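Local atomic coordinates of endoglucanase (Thermotoga maritima, PDB entry 1VHO), a protein that probably acts as a metal-dependent aminopeptidase of the M42 family, binding two divalent cations per subunit, although it is named an endoglucanase. Residues S99-Y104 with I136-S141; N26-I31 with F200-E205; K261-A266 with V271-E276; I224-T229 with R325-V330. One frame throughout, in Å; residues are numbered along the deposited sequence.

Overall arrangement
The contacts fall into two separate parts of the molecule. Interaction 1 lies within a six-stranded antiparallel sheet, between two strands that are not neighbours, its centre about 44 Å from that of interaction 3. The other three reach the large mixed sheet: interaction 2 sets helix 25-35 on strand 195-201, interaction 4 sets helix 317-333 beside strand 222-229, and interaction 3 packs helix 256-268 against the residues leading into the outermost strand 274-276. Along the chain, interaction 1 falls between the halves of interaction 2, and interaction 3 between those of interaction 4. Interactions 3 and 4 touch; 2 and 4 carry predicted metal ligands E205 and D227, placing that site on the mixed sheet, away from interaction 1.

Interaction 1 (S99-Y104 with I136-S141)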
loop_
_atom_site.group_PDB
_atom_site.type_symbol
_atom_site.label_atom_id
_atom_site.label_comp_id
_atom_site.label_asym_id
_atom_site.label_seq_id
_atom_site.Cartn_x
_atom_site.Cartn_y
_atom_site.Cartn_z
ATOM N N SER A 99 16.326 -9.278 2.676
ATOM C CA SER A 99 17.335 -10.354 2.824
ATOM C C SER A 99 16.867 -11.464 1.888
ATOM O O SER A 99 17.413 -11.580 0.780
ATOM C CB SER A 99 17.599 -10.755 4.243
ATOM O OG SER A 99 18.314 -11.979 4.334
ATOM N N LYS A 100 15.795 -12.168 2.250
ATOM C CA LYS A 100 15.262 -13.209 1.362
ATOM C C LYS A 100 14.477 -12.529 0.225
ATOM O O LYS A 100 13.616 -11.639 0.432
ATOM C CB LYS A 100 14.300 -14.137 2.127
ATOM C CG LYS A 100 15.034 -15.207 2.996
ATOM C CD LYS A 100 14.016 -16.038 3.826
ATOM C CE LYS A 100 13.046 -16.754 2.907
ATOM N NZ LYS A 100 12.093 -17.656 3.648
ATOM N N VAL A 101 14.726 -13.003 -0.997
ATOM C CA VAL A 101 14.079 -12.537 -2.175
ATOM C C VAL A 101 13.601 -13.705 -3.042
ATOM O O VAL A 101 14.092 -14.821 -2.890
ATOM C CB VAL A 101 14.911 -11.626 -3.117
ATOM C CG1 VAL A 101 15.153 -10.276 -2.463
ATOM C CG2 VAL A 101 16.246 -12.326 -3.494
ATOM N N ARG A 102 12.543 -13.441 -3.793
ATOM C CA ARG A 102 12.037 -14.446 -4.734
ATOM C C ARG A 102 12.073 -13.772 -6.111
ATOM O O ARG A 102 11.635 -12.639 -6.249
ATOM C CB ARG A 102 10.689 -15.054 -4.419
ATOM C CG ARG A 102 9.563 -14.036 -4.157
ATOM C CD ARG A 102 8.405 -14.805 -3.476
ATOM N NE ARG A 102 7.182 -14.009 -3.332
ATOM C CZ ARG A 102 6.393 -14.111 -2.222
ATOM N NH1 ARG A 102 6.731 -14.926 -1.202
ATOM N NH2 ARG A 102 5.252 -13.457 -2.181
ATOM N N ILE A 103 12.632 -14.496 -7.093
ATOM C CA ILE A 103 12.823 -13.883 -8.408
ATOM C C ILE A 103 12.048 -14.585 -9.505
ATOM O O ILE A 103 12.107 -15.823 -9.603
ATOM C CB ILE A 103 14.349 -13.951 -8.758
ATOM C CG1 ILE A 103 15.203 -13.446 -7.612
ATOM C CG2 ILE A 103 14.579 -13.109 -10.043
ATOM C CD1 ILE A 103 16.722 -13.407 -7.875
ATOM N N TYR A 104 11.291 -13.806 -10.271
ATOM C CA TYR A 104 10.521 -14.373 -11.355
ATOM C C TYR A 104 11.428 -14.643 -12.542
ATOM O O TYR A 104 12.052 -13.707 -13.058
ATOM C CB TYR A 104 9.388 -13.406 -11.800
ATOM C CG TYR A 104 8.300 -13.412 -10.719
ATOM C CD1 TYR A 104 8.315 -12.517 -9.669
ATOM C CD2 TYR A 104 7.285 -14.364 -10.815
ATOM C CE1 TYR A 104 7.339 -12.564 -8.680
ATOM C CE2 TYR A 104 6.265 -14.386 -9.863
ATOM C CZ TYR A 104 6.336 -13.499 -8.790
ATOM O OH TYR A 104 5.356 -13.593 -7.822
ATOM N N ILE A 136 24.038 -4.876 -4.440
ATOM C CA ILE A 136 22.978 -5.825 -4.053
ATOM C C ILE A 136 23.156 -7.019 -4.998
ATOM O O ILE A 136 23.040 -6.816 -6.189
ATOM C CB ILE A 136 21.586 -5.237 -4.355
ATOM C CG1 ILE A 136 21.461 -3.861 -3.686
ATOM C CG2 ILE A 136 20.471 -6.170 -3.875
ATOM C CD1 ILE A 136 21.819 -3.887 -2.235
ATOM N N PHE A 137 23.444 -8.202 -4.474
ATOM C CA PHE A 137 23.637 -9.315 -5.395
ATOM C C PHE A 137 23.118 -10.633 -4.836
ATOM O O PHE A 137 22.841 -10.745 -3.652
ATOM C CB PHE A 137 25.166 -9.510 -5.666
ATOM C CG PHE A 137 25.957 -10.028 -4.522
ATOM C CD1 PHE A 137 26.216 -11.391 -4.377
ATOM C CD2 PHE A 137 26.442 -9.179 -3.530
ATOM C CE1 PHE A 137 26.928 -11.866 -3.299
ATOM C CE2 PHE A 137 27.164 -9.634 -2.445
ATOM C CZ PHE A 137 27.404 -11.009 -2.324
ATOM N N VAL A 138 23.032 -11.617 -5.721
ATOM C CA VAL A 138 22.682 -12.979 -5.313
ATOM C C VAL A 138 23.726 -13.878 -5.987
ATOM O O VAL A 138 24.247 -13.455 -7.049
ATOM C CB VAL A 138 21.271 -13.436 -5.612
ATOM C CG1 VAL A 138 20.302 -12.634 -4.711
ATOM C CG2 VAL A 138 20.869 -13.353 -7.073
ATOM N N ASP A 139 24.106 -14.947 -5.323
ATOM C CA ASP A 139 25.096 -15.906 -5.828
ATOM C C ASP A 139 24.348 -16.933 -6.677
ATOM O O ASP A 139 23.593 -17.758 -6.142
ATOM C CB ASP A 139 25.830 -16.546 -4.644
ATOM C CG ASP A 139 27.004 -17.444 -5.033
ATOM O OD1 ASP A 139 26.955 -18.060 -6.113
ATOM O OD2 ASP A 139 27.922 -17.548 -4.195
ATOM N N LEU A 140 24.501 -16.858 -7.981
ATOM C CA LEU A 140 23.856 -17.718 -8.969
ATOM C C LEU A 140 24.151 -19.185 -8.864
ATOM O O LEU A 140 23.334 -20.024 -9.290
ATOM C CB LEU A 140 24.206 -17.245 -10.380
ATOM C CG LEU A 140 23.280 -16.265 -11.092
ATOM C CD1 LEU A 140 22.408 -15.457 -10.146
ATOM C CD2 LEU A 140 24.108 -15.347 -11.984
ATOM N N SER A 141 25.261 -19.578 -8.214
ATOM C CA SER A 141 25.571 -20.989 -8.074
ATOM C C SER A 141 24.582 -21.644 -7.120
ATOM O O SER A 141 24.569 -22.875 -7.023
ATOM C CB SER A 141 27.023 -21.179 -7.604
ATOM O OG SER A 141 27.129 -20.743 -6.280
#
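V101 and I103 face V138 across the inside of a curled six-stranded antiparallel sheet, the small beta domain that accompanies the catalytic domain in M42 peptidases. Strand 100-105 is second from one end of the sheet and strand 137-139 is the last at the other, so the two are not paired; the V101 and V138 CA atoms are 9.2 Å apart and side chains alone bridge the gap. S99 leads into the strand with a backbone bond to I114, and K100 pairs with D156. V101 is the first residue to point inward: its CG2 meets CG1 of V138 at 4.2 Å, a light methyl-to-methyl touch. R102, turned to the other side of the strand, has its charge met by salt bridges to D18 and D156. I103 faces inward again. The outer half of its side chain is extended, with CD1 anti to CA (chi2 -177°), and this length carries CD1 to 4.2 Å from CG2 of V138. V138 therefore uses one methyl for each partner, CG1 for V101 and CG2 for I103, and all three residues are buried. The side chain of I103 also comes within about 3 Å of a bound cacodylate ion, probably a crystallisation component. Y104 turns outward once more and hydrogen-bonds to D18 through its hydroxyl. Beyond V138, the outermost strand ends in an Asx turn at D139, whose OD1 takes the backbone N of S141 at 3.1 Å and the hydroxyl OG of S141 at 2.7 Å.

Interaction 2 (N26-I31 with F200-E205)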
loop_
_atom_site.group_PDB
_atom_site.type_symbol
_atom_site.label_atom_id
_atom_site.label_comp_id
_atom_site.label_asym_id
_atom_site.label_seq_id
_atom_site.Cartn_x
_atom_site.Cartn_y
_atom_site.Cartn_z
ATOM N N ASN A 26 -1.334 -8.534 -10.923
ATOM C CA ASN A 26 -1.910 -9.596 -10.106
ATOM C C ASN A 26 -2.571 -9.055 -8.832
ATOM O O ASN A 26 -3.524 -9.710 -8.368
ATOM C CB ASN A 26 -0.883 -10.692 -9.800
ATOM C CG ASN A 26 -1.646 -11.993 -9.475
ATOM O OD1 ASN A 26 -2.612 -12.355 -10.170
ATOM N ND2 ASN A 26 -1.215 -12.675 -8.439
ATOM N N VAL A 27 -1.994 -8.050 -8.227
ATOM C CA VAL A 27 -2.605 -7.458 -6.996
ATOM C C VAL A 27 -3.927 -6.803 -7.372
ATOM O O VAL A 27 -4.942 -6.967 -6.695
ATOM C CB VAL A 27 -1.662 -6.414 -6.386
ATOM C CG1 VAL A 27 -2.402 -5.719 -5.202
ATOM C CG2 VAL A 27 -0.374 -7.058 -5.869
ATOM N N VAL A 28 -3.949 -6.060 -8.464
ATOM C CA VAL A 28 -5.197 -5.422 -8.939
ATOM C C VAL A 28 -6.226 -6.451 -9.312
ATOM O O VAL A 28 -7.447 -6.286 -9.038
ATOM C CB VAL A 28 -4.888 -4.481 -10.128
ATOM C CG1 VAL A 28 -6.185 -3.983 -10.773
ATOM C CG2 VAL A 28 -4.072 -3.271 -9.678
ATOM N N SER A 29 -5.812 -7.579 -9.918
ATOM C CA SER A 29 -6.783 -8.630 -10.270
ATOM C C SER A 29 -7.417 -9.188 -9.018
ATOM O O SER A 29 -8.625 -9.466 -8.973
ATOM C CB SER A 29 -6.073 -9.796 -11.015
ATOM O OG SER A 29 -7.056 -10.794 -11.252
ATOM N N TYR A 30 -6.598 -9.365 -7.953
ATOM C CA TYR A 30 -7.187 -9.853 -6.693
ATOM C C TYR A 30 -8.175 -8.837 -6.118
ATOM O O TYR A 30 -9.279 -9.209 -5.690
ATOM C CB TYR A 30 -6.043 -10.095 -5.683
ATOM C CG TYR A 30 -6.474 -10.507 -4.288
ATOM C CD1 TYR A 30 -6.830 -9.496 -3.368
ATOM C CD2 TYR A 30 -6.590 -11.800 -3.887
ATOM C CE1 TYR A 30 -7.240 -9.826 -2.082
ATOM C CE2 TYR A 30 -6.988 -12.155 -2.596
ATOM C CZ TYR A 30 -7.317 -11.134 -1.706
ATOM O OH TYR A 30 -7.738 -11.485 -0.445
ATOM N N ILE A 31 -7.774 -7.562 -6.046
ATOM C CA ILE A 31 -8.672 -6.543 -5.453
ATOM C C ILE A 31 -9.943 -6.430 -6.288
ATOM O O ILE A 31 -11.024 -6.360 -5.708
ATOM C CB ILE A 31 -7.977 -5.174 -5.370
ATOM C CG1 ILE A 31 -6.745 -5.296 -4.448
ATOM C CG2 ILE A 31 -8.917 -4.063 -4.924
ATOM C CD1 ILE A 31 -5.823 -4.083 -4.563
ATOM N N PHE A 200 -7.398 2.487 -6.361
ATOM C CA PHE A 200 -6.209 1.679 -6.098
ATOM C C PHE A 200 -5.199 2.015 -7.201
ATOM O O PHE A 200 -5.233 1.485 -8.326
ATOM C CB PHE A 200 -6.581 0.182 -6.093
ATOM C CG PHE A 200 -7.679 -0.186 -5.121
ATOM C CD1 PHE A 200 -9.013 -0.140 -5.519
ATOM C CD2 PHE A 200 -7.391 -0.555 -3.820
ATOM C CE1 PHE A 200 -10.030 -0.488 -4.628
ATOM C CE2 PHE A 200 -8.389 -0.865 -2.905
ATOM C CZ PHE A 200 -9.731 -0.842 -3.329
ATOM N N SER A 201 -4.280 2.908 -6.913
ATOM C CA SER A 201 -3.307 3.436 -7.830
ATOM C C SER A 201 -2.006 2.670 -7.977
ATOM O O SER A 201 -1.332 2.384 -6.988
ATOM C CB SER A 201 -2.913 4.869 -7.347
ATOM O OG SER A 201 -2.239 5.564 -8.379
ATOM N N VAL A 202 -1.628 2.479 -9.257
ATOM C CA VAL A 202 -0.341 1.806 -9.505
ATOM C C VAL A 202 0.756 2.844 -9.610
ATOM O O VAL A 202 0.523 4.059 -9.689
ATOM C CB VAL A 202 -0.395 0.928 -10.763
ATOM C CG1 VAL A 202 -1.440 -0.158 -10.593
ATOM C CG2 VAL A 202 -0.720 1.813 -11.987
ATOM N N GLN A 203 2.013 2.404 -9.644
ATOM C CA GLN A 203 3.133 3.308 -9.657
ATOM C C GLN A 203 3.218 4.269 -10.842
ATOM O O GLN A 203 3.599 5.423 -10.635
ATOM C CB GLN A 203 4.449 2.507 -9.615
ATOM C CG GLN A 203 5.600 3.345 -9.047
ATOM C CD GLN A 203 6.589 3.702 -10.140
ATOM O OE1 GLN A 203 6.425 3.236 -11.265
ATOM N NE2 GLN A 203 7.584 4.503 -9.789
ATOM N N GLU A 204 2.855 3.822 -12.030
ATOM C CA GLU A 204 2.993 4.664 -13.209
ATOM C C GLU A 204 1.975 5.761 -13.399
ATOM O O GLU A 204 2.013 6.370 -14.493
ATOM C CB GLU A 204 3.103 3.769 -14.458
ATOM C CG GLU A 204 4.484 3.105 -14.554
ATOM C CD GLU A 204 4.576 2.055 -15.642
ATOM O OE1 GLU A 204 3.765 2.097 -16.600
ATOM O OE2 GLU A 204 5.463 1.168 -15.576
ATOM N N GLU A 205 1.143 6.107 -12.432
ATOM C CA GLU A 205 0.177 7.178 -12.573
ATOM C C GLU A 205 0.852 8.504 -12.251
ATOM O O GLU A 205 1.829 8.543 -11.512
ATOM C CB GLU A 205 -1.038 7.009 -11.632
ATOM C CG GLU A 205 -1.756 5.684 -11.838
ATOM C CD GLU A 205 -2.627 5.637 -13.063
ATOM O OE1 GLU A 205 -2.636 6.635 -13.813
ATOM O OE2 GLU A 205 -3.329 4.644 -13.315
#
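I31 sets its CG2 methyl squarely over one face of the F200 ring, 3.6 Å from the ring centroid and only 9° off the normal, a CH-pi contact. CD1 of I31 lies on the same side, out toward the rim, 3.9 Å from CD2 of F200. Chi1 of F200 (-56°) sets CG anti to the carbonyl carbon and swings the ring toward helix 25-35; C177 and L180 of helix 171-187 also touch the ring. With an alanine here, the CG2 methyl of I31 would probably lose its aromatic seat and a gap would open between helix 25-35 and the sheet. The second touch is much looser: CG2 of V28 only grazes CG1 of V202 at 4.2 Å, the two side chains crossing at about a right angle. Further out the segments diverge, with N26 and S29 on the exposed side of the helix and the exposed Q203 and E204 in the middle of a type I turn from V202 to E205. This is helix-on-sheet packing of an alpha/beta zinc-exopeptidase domain, in which the end of strand 195-201 leads into the predicted proton acceptor E204 and predicted zinc ligand E205.

Interaction 3 (K261-A266 with V271-E276); sequences KIIEIA and VSLQEE
With chi1 of L273 at -67° and chi2 at 176°, its CG lies anti to the carbonyl carbon and CD1 anti to CA, which extends that methyl toward A266. There CD1 of L273 presses against CB of A266 at 3.5 Å, closer than carbon atoms usually pack. The same leucine methyl lies 4.3 Å from CG1 of I263, one turn earlier on the helix, so L273 touches two residues one turn apart. V271 approaches A266 with its stem and not its branches: the two CB atoms are 3.8 Å apart. CB of A266 thus sits between a valine and a leucine, and most of the surface the helix buries here belongs to this one small residue. A single polar bond ties the segments, V271 N giving its hydrogen to A266 O at 2.8 Å and an angle of 168°. The bond is nearly straight at the hydrogen although the donor is tilted from the carbonyl plane, and it occupies a carbonyl near the C-terminal end of helix 256-268, where the chain reverses. This is the return half of a beta-alpha-beta unit: strand 247-249 leads to the helix, which comes back to strand 274-276, parallel to 247-249 and next to it. L273 packs on I248 of that neighbour, and Q274 and E276 form backbone hydrogen bonds with I248. Helix 317-333 covers the contact from another direction, L326 on I262, L329 on I265 and R325 on V271. Q274 adds bonds from NE2 to the carbonyl oxygens of E241 and G245.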
loop_
_atom_site.group_PDB
_atom_site.type_symbol
_atom_site.label_atom_id
_atom_site.label_comp_id
_atom_site.label_asym_id
_atom_site.label_seq_id
_atom_site.Cartn_x
_atom_site.Cartn_y
_atom_site.Cartn_z
ATOM N N LYS A 261 -15.207 17.795 10.355
ATOM C CA LYS A 261 -16.434 17.020 10.108
ATOM C C LYS A 261 -16.178 15.518 10.249
ATOM O O LYS A 261 -17.024 14.783 10.787
ATOM C CB LYS A 261 -16.962 17.303 8.701
ATOM C CG LYS A 261 -17.602 18.719 8.614
ATOM C CD LYS A 261 -17.754 19.051 7.120
ATOM C CE LYS A 261 -18.485 20.391 6.950
ATOM N NZ LYS A 261 -18.339 20.881 5.544
ATOM N N ILE A 262 -15.023 15.029 9.763
ATOM C CA ILE A 262 -14.706 13.592 9.906
ATOM C C ILE A 262 -14.555 13.237 11.356
ATOM O O ILE A 262 -15.034 12.216 11.884
ATOM C CB ILE A 262 -13.432 13.229 9.100
ATOM C CG1 ILE A 262 -13.624 13.414 7.605
ATOM C CG2 ILE A 262 -12.972 11.816 9.450
ATOM C CD1 ILE A 262 -12.336 13.314 6.759
ATOM N N ILE A 263 -13.848 14.124 12.108
ATOM C CA ILE A 263 -13.672 13.910 13.551
ATOM C C ILE A 263 -15.001 13.866 14.277
ATOM O O ILE A 263 -15.215 13.026 15.168
ATOM C CB ILE A 263 -12.777 15.055 14.094
ATOM C CG1 ILE A 263 -11.325 14.830 13.619
ATOM C CG2 ILE A 263 -12.860 15.208 15.609
ATOM C CD1 ILE A 263 -10.412 16.009 13.987
ATOM N N GLU A 264 -15.953 14.722 13.904
ATOM C CA GLU A 264 -17.260 14.698 14.576
ATOM C C GLU A 264 -18.008 13.394 14.299
ATOM O O GLU A 264 -18.737 12.911 15.181
ATOM C CB GLU A 264 -18.154 15.870 14.185
ATOM C CG GLU A 264 -17.557 17.257 14.436
ATOM C CD GLU A 264 -17.235 17.537 15.891
ATOM O OE1 GLU A 264 -17.741 16.845 16.808
ATOM O OE2 GLU A 264 -16.436 18.487 16.148
ATOM N N ILE A 265 -17.827 12.849 13.099
ATOM C CA ILE A 265 -18.508 11.556 12.796
ATOM C C ILE A 265 -17.873 10.480 13.635
ATOM O O ILE A 265 -18.504 9.617 14.238
ATOM C CB ILE A 265 -18.382 11.262 11.294
ATOM C CG1 ILE A 265 -19.354 12.204 10.560
ATOM C CG2 ILE A 265 -18.769 9.790 10.988
ATOM C CD1 ILE A 265 -19.113 12.401 9.100
ATOM N N ALA A 266 -16.507 10.522 13.735
ATOM C CA ALA A 266 -15.863 9.487 14.566
ATOM C C ALA A 266 -16.345 9.560 16.000
ATOM O O ALA A 266 -16.530 8.560 16.712
ATOM C CB ALA A 266 -14.335 9.657 14.501
ATOM N N VAL A 271 -15.493 6.029 17.227
ATOM C CA VAL A 271 -14.315 5.567 16.499
ATOM C C VAL A 271 -13.100 6.256 17.191
ATOM O O VAL A 271 -13.053 7.465 17.089
ATOM C CB VAL A 271 -14.298 5.907 15.014
ATOM C CG1 VAL A 271 -12.982 5.343 14.411
ATOM C CG2 VAL A 271 -15.446 5.236 14.231
ATOM N N SER A 272 -12.246 5.463 17.824
ATOM C CA SER A 272 -11.071 6.015 18.503
ATOM C C SER A 272 -10.085 6.502 17.452
ATOM O O SER A 272 -9.822 5.747 16.488
ATOM C CB SER A 272 -10.426 4.968 19.411
ATOM O OG SER A 272 -11.344 4.697 20.494
ATOM N N LEU A 273 -9.495 7.647 17.630
ATOM C CA LEU A 273 -8.575 8.192 16.620
ATOM C C LEU A 273 -7.278 8.657 17.268
ATOM O O LEU A 273 -7.233 8.890 18.484
ATOM C CB LEU A 273 -9.207 9.453 15.988
ATOM C CG LEU A 273 -10.483 9.280 15.131
ATOM C CD1 LEU A 273 -11.000 10.635 14.676
ATOM C CD2 LEU A 273 -10.209 8.389 13.913
ATOM N N GLN A 274 -6.255 8.805 16.428
ATOM C CA GLN A 274 -4.982 9.359 16.916
ATOM C C GLN A 274 -4.708 10.526 15.978
ATOM O O GLN A 274 -5.504 10.700 15.038
ATOM C CB GLN A 274 -3.866 8.305 16.800
ATOM C CG GLN A 274 -4.055 7.152 17.758
ATOM C CD GLN A 274 -2.971 6.114 17.711
ATOM O OE1 GLN A 274 -2.041 6.205 18.504
ATOM N NE2 GLN A 274 -3.057 5.080 16.841
ATOM N N GLU A 275 -3.664 11.343 16.200
ATOM C CA GLU A 275 -3.443 12.410 15.256
ATOM C C GLU A 275 -1.941 12.679 15.113
ATOM O O GLU A 275 -1.147 12.201 15.906
ATOM C CB GLU A 275 -4.212 13.667 15.623
ATOM C CG GLU A 275 -3.594 14.500 16.712
ATOM C CD GLU A 275 -3.508 13.841 18.057
ATOM O OE1 GLU A 275 -2.381 13.609 18.528
ATOM O OE2 GLU A 275 -4.561 13.559 18.668
ATOM N N GLU A 276 -1.585 13.385 14.060
ATOM C CA GLU A 276 -0.166 13.725 13.846
ATOM C C GLU A 276 -0.126 15.099 13.204
ATOM O O GLU A 276 -1.016 15.457 12.428
ATOM C CB GLU A 276 0.523 12.634 13.034
ATOM C CG GLU A 276 0.057 12.512 11.589
ATOM C CD GLU A 276 0.649 11.261 10.916
ATOM O OE1 GLU A 276 1.667 10.710 11.397
ATOM O OE2 GLU A 276 0.063 10.789 9.941
#

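Interaction 4 (I224-T229 with R325-V330). With SO4 (sulfate ion), chain D.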
loop_
_atom_site.group_PDB
_atom_site.type_symbol
_atom_site.label_atom_id
_atom_site.label_comp_id
_atom_site.label_asym_id
_atom_site.label_seq_id
_atom_site.Cartn_x
_atom_site.Cartn_y
_atom_site.Cartn_z
ATOM N N ILE A 224 -10.211 11.532 0.411
ATOM C CA ILE A 224 -9.498 11.073 1.617
ATOM C C ILE A 224 -8.355 10.173 1.094
ATOM O O ILE A 224 -8.627 9.176 0.438
ATOM C CB ILE A 224 -10.409 10.367 2.603
ATOM C CG1 ILE A 224 -11.663 11.251 2.918
ATOM C CG2 ILE A 224 -9.632 10.053 3.888
ATOM C CD1 ILE A 224 -12.480 10.640 4.103
ATOM N N VAL A 225 -7.127 10.563 1.362
ATOM C CA VAL A 225 -5.955 9.819 0.894
ATOM C C VAL A 225 -5.470 8.939 2.038
ATOM O O VAL A 225 -5.314 9.423 3.144
ATOM C CB VAL A 225 -4.810 10.760 0.456
ATOM C CG1 VAL A 225 -3.510 10.026 0.202
ATOM C CG2 VAL A 225 -5.234 11.559 -0.771
HETATM N N MSE A 226 -5.174 7.674 1.728
HETATM C CA MSE A 226 -4.722 6.758 2.760
HETATM C C MSE A 226 -3.190 6.751 2.813
HETATM O O MSE A 226 -2.557 6.729 1.753
HETATM C CB MSE A 226 -5.122 5.322 2.365
HETATM C CG MSE A 226 -6.590 5.035 2.202
HETATM SE SE MSE A 226 -7.446 5.043 3.920
HETATM C CE MSE A 226 -7.998 6.875 4.002
ATOM N N ASP A 227 -2.664 6.524 4.001
ATOM C CA ASP A 227 -1.212 6.402 4.122
ATOM C C ASP A 227 -0.965 5.560 5.379
ATOM O O ASP A 227 -1.918 5.007 5.944
ATOM C CB ASP A 227 -0.550 7.771 4.251
ATOM C CG ASP A 227 0.876 7.805 3.723
ATOM O OD1 ASP A 227 1.548 6.757 3.582
ATOM O OD2 ASP A 227 1.361 8.916 3.423
ATOM N N VAL A 228 0.292 5.395 5.738
ATOM C CA VAL A 228 0.633 4.675 6.964
ATOM C C VAL A 228 1.617 5.575 7.740
ATOM O O VAL A 228 2.246 6.441 7.109
ATOM C CB VAL A 228 1.289 3.299 6.753
ATOM C CG1 VAL A 228 0.242 2.301 6.186
ATOM C CG2 VAL A 228 2.445 3.448 5.773
ATOM N N THR A 229 1.694 5.352 9.042
ATOM C CA THR A 229 2.650 6.168 9.822
ATOM C C THR A 229 3.041 5.440 11.087
ATOM O O THR A 229 2.434 4.476 11.529
ATOM C CB THR A 229 1.923 7.482 10.241
ATOM O OG1 THR A 229 2.868 8.439 10.733
ATOM C CG2 THR A 229 0.921 7.207 11.371
ATOM N N ARG A 325 -14.705 1.486 8.858
ATOM C CA ARG A 325 -16.016 1.802 9.462
ATOM C C ARG A 325 -16.232 3.300 9.424
ATOM O O ARG A 325 -17.286 3.809 9.021
ATOM C CB ARG A 325 -16.083 1.254 10.921
ATOM C CG ARG A 325 -17.475 1.450 11.563
ATOM C CD ARG A 325 -17.622 0.609 12.822
ATOM N NE ARG A 325 -16.917 1.143 13.997
ATOM C CZ ARG A 325 -17.442 2.049 14.823
ATOM N NH1 ARG A 325 -18.677 2.553 14.641
ATOM N NH2 ARG A 325 -16.730 2.471 15.855
ATOM N N LEU A 326 -15.219 4.079 9.845
ATOM C CA LEU A 326 -15.330 5.535 9.790
ATOM C C LEU A 326 -15.547 6.032 8.387
ATOM O O LEU A 326 -16.389 6.928 8.162
ATOM C CB LEU A 326 -13.969 6.150 10.283
ATOM C CG LEU A 326 -13.909 7.677 10.196
ATOM C CD1 LEU A 326 -15.082 8.304 10.969
ATOM C CD2 LEU A 326 -12.572 8.185 10.787
ATOM N N LEU A 327 -14.804 5.529 7.380
ATOM C CA LEU A 327 -14.951 6.021 6.015
ATOM C C LEU A 327 -16.366 5.696 5.465
ATOM O O LEU A 327 -16.944 6.524 4.744
ATOM C CB LEU A 327 -13.935 5.455 4.999
ATOM C CG LEU A 327 -12.453 5.792 5.260
ATOM C CD1 LEU A 327 -11.570 5.247 4.121
ATOM C CD2 LEU A 327 -12.262 7.288 5.373
ATOM N N SER A 328 -16.880 4.531 5.805
ATOM C CA SER A 328 -18.252 4.178 5.381
ATOM C C SER A 328 -19.214 5.194 6.048
ATOM O O SER A 328 -20.155 5.655 5.379
ATOM C CB SER A 328 -18.618 2.753 5.694
ATOM O OG SER A 328 -18.782 2.440 7.087
ATOM N N LEU A 329 -19.028 5.559 7.292
ATOM C CA LEU A 329 -19.871 6.540 7.991
ATOM C C LEU A 329 -19.739 7.922 7.399
ATOM O O LEU A 329 -20.716 8.691 7.347
ATOM C CB LEU A 329 -19.612 6.509 9.501
ATOM C CG LEU A 329 -20.059 5.205 10.157
ATOM C CD1 LEU A 329 -19.434 5.004 11.541
ATOM C CD2 LEU A 329 -21.587 5.170 10.265
ATOM N N VAL A 330 -18.559 8.274 6.872
ATOM C CA VAL A 330 -18.372 9.573 6.219
ATOM C C VAL A 330 -19.259 9.604 4.990
ATOM O O VAL A 330 -19.979 10.573 4.714
ATOM C CB VAL A 330 -16.896 9.838 5.851
ATOM C CG1 VAL A 330 -16.720 11.018 4.921
ATOM C CG2 VAL A 330 -16.084 10.083 7.140
HETATM S S SO4 D . -22.026 2.196 14.061
HETATM O O1 SO4 D . -22.113 1.137 15.142
HETATM O O2 SO4 D . -21.839 3.499 14.775
HETATM O O3 SO4 D . -20.894 1.868 13.151
HETATM O O4 SO4 D . -23.323 2.204 13.308
#
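The guanidinium group of R325 meets a sulfate ion at its edge, with O2 of the sulfate lying in its plane and O3 near it. NH1 of R325 donates to O3 at 2.8 Å; the ion probably came from the crystallisation liquor. A bend at chi3 (76°) turns the end of the arginine so that its other nitrogens are also engaged, NE by E322 and NH2 by the carbonyl of H269, whose ND1 holds the same sulfate. A methionine here would probably take away the NH1 bond to the sulfate and leave E322 without its opposite charge and the H269 carbonyl without this donor. Toward the sheet the contact is wholly apolar. I224 and L327 lie alongside one another, pointing opposite ways, with CD1 of I224 3.6 Å from CD2 of L327. The second methyl of L327 meets selenomethionine M226 tip to tip, its CD1 3.9 Å from CE of M226, so that each branch of the leucine has its own partner. V330, one turn on, adds a looser touch, its CG1 4.3 Å from I224 CD1. The arrangement is the helix layer of an alpha/beta fold: helix 325-330 runs antiparallel to strand 224-229 (175°), the axes 12.0 Å apart. I262 of helix 256-268 covers I224 and V183 of helix 171-187 covers L327. Beyond M226 the strand carries D227, a predicted zinc ligand. Within helix 317-333 the R325 carbonyl O takes two donors from the same face, L329 N at 3.0 Å and S328 OG at 2.8 Å.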